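Local coordinates for protein 11S globulin beta subunit (Cucurbita maxima, PDB 2EVX) that stores nitrogen and carbon in the pumpkin seed as an 11S globulin, a hexameric cupin-family storage protein, at the interface of chains A and B. Residues are numbered along the deposited sequence; one frame, centred on the assembly and turned at random. Chains: chain A/B, 11S globulin beta subunit.

The interface of chains A and B. Residues chain A 26-27, 29, 60, 362; chain B 170-171, 173, 175.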
# COMPACT_ATOMS: atom_id res chain seq x y z
N ALA A 26 -16.82 2.05 -1.12
CA ALA A 26 -17.87 3.00 -0.64
C ALA A 26 -17.96 3.01 0.89
O ALA A 26 -18.45 2.06 1.50
CB ALA A 26 -19.22 2.62 -1.25
N CYS A 27 -17.48 4.09 1.49
CA CYS A 27 -17.49 4.26 2.94
C CYS A 27 -18.71 5.04 3.40
O CYS A 27 -18.97 6.13 2.92
CB CYS A 27 -16.24 5.01 3.37
SG CYS A 27 -14.71 4.02 3.53
N LEU A 29 -19.96 7.31 5.77
CA LEU A 29 -19.59 8.25 6.81
C LEU A 29 -20.58 9.37 6.92
O LEU A 29 -20.19 10.51 7.14
CB LEU A 29 -18.22 8.85 6.54
CG LEU A 29 -17.01 7.94 6.40
CD1 LEU A 29 -17.18 6.71 7.26
CD2 LEU A 29 -16.85 7.57 4.96
N CYS A 60 -14.68 1.33 7.59
CA CYS A 60 -14.03 2.17 6.60
C CYS A 60 -12.55 2.42 6.90
O CYS A 60 -11.72 2.41 5.99
CB CYS A 60 -14.75 3.51 6.51
SG CYS A 60 -13.97 4.65 5.33
N PHE A 362 -19.62 17.80 2.24
CA PHE A 362 -20.88 18.31 1.71
C PHE A 362 -21.37 19.46 2.58
O PHE A 362 -22.38 20.09 2.28
CB PHE A 362 -21.93 17.20 1.69
CG PHE A 362 -21.57 16.06 0.79
CD1 PHE A 362 -21.38 16.26 -0.57
CD2 PHE A 362 -21.43 14.77 1.31
CE1 PHE A 362 -21.06 15.20 -1.41
CE2 PHE A 362 -21.10 13.70 0.47
CZ PHE A 362 -20.92 13.92 -0.90
N ILE B 170 -9.65 7.03 3.00
CA ILE B 170 -11.08 6.75 3.01
C ILE B 170 -11.47 5.71 1.97
O ILE B 170 -11.32 4.51 2.21
CB ILE B 170 -11.88 8.04 2.79
CG1 ILE B 170 -11.52 9.05 3.87
CG2 ILE B 170 -13.37 7.73 2.82
CD1 ILE B 170 -11.96 10.47 3.54
N ASP B 171 -11.95 6.16 0.81
CA ASP B 171 -12.37 5.26 -0.27
C ASP B 171 -12.02 5.88 -1.63
O ASP B 171 -11.72 7.07 -1.71
CB ASP B 171 -13.88 4.99 -0.18
CG ASP B 171 -14.71 6.26 -0.27
OD1 ASP B 171 -15.94 6.16 -0.12
OD2 ASP B 171 -14.14 7.35 -0.48
N TYR B 173 -13.35 7.32 -3.69
CA TYR B 173 -14.26 8.39 -4.07
C TYR B 173 -13.76 9.78 -3.65
O TYR B 173 -13.51 10.07 -2.48
CB TYR B 173 -15.65 8.05 -3.47
CG TYR B 173 -16.48 9.17 -2.83
CD1 TYR B 173 -17.02 9.01 -1.54
CD2 TYR B 173 -16.75 10.37 -3.52
CE1 TYR B 173 -17.83 10.03 -0.94
CE2 TYR B 173 -17.55 11.40 -2.94
CZ TYR B 173 -18.08 11.22 -1.65
OH TYR B 173 -18.85 12.21 -1.08
N ARG B 175 -13.41 13.69 -2.81
CA ARG B 175 -14.13 14.63 -1.96
C ARG B 175 -13.37 15.95 -1.89
O ARG B 175 -12.15 15.97 -1.70
CB ARG B 175 -14.27 14.07 -0.54
CG ARG B 175 -15.04 12.76 -0.39
CD ARG B 175 -15.01 12.29 1.06
NE ARG B 175 -15.72 11.04 1.32
CZ ARG B 175 -16.92 10.96 1.90
NH1 ARG B 175 -17.57 12.05 2.28
NH2 ARG B 175 -17.48 9.77 2.14
O HOH W 1 -19.96 8.67 3.43
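The disulfide A:Cys27–A:Cys60 ties the N-terminal segment of chain A to helix 56-61 and rests against a loop of chain B. The branch methyl CG2 of B:Ile170 touches both halves of the bridge and lies 4.0 Å from SG of A:Cys60. A:Leu29 crosses B:Ile170 obliquely and brings its CD2 to the same methyl. B:Asp171 stands beside this apolar patch. Its CG is wedged between the backbone N and C (chi1 59°). From there OD1 of B:Asp171, through its anti lone pair, accepts a nearly straight hydrogen bond from the backbone N of A:Cys27 (3.0 Å, 168° at H). An alanine here would lose this carboxylate and would probably leave the A:Cys27 backbone less firmly held against chain B. The B:Arg175 chain is stretched out as far as NE and sets its CG over one face of the B:Tyr173 ring, toward the rim. NH2 of B:Arg175 reaches a water at 3.0 Å; the water lies in the guanidinium plane, at its edge. The same water meets O of A:Cys27 at 2.8 Å and N of A:Leu29 at 2.7 Å, so the arginine holds the chain A backbone indirectly. B:Tyr173 and A:Phe362 meet tip to tip, with the phenol OH directed at the far end of the phenylalanine ring; CZ of B:Tyr173 lies 4.0 Å from CZ of A:Phe362. This patch joins neighbouring subunits of the trimer, the likely half of the storage hexamer.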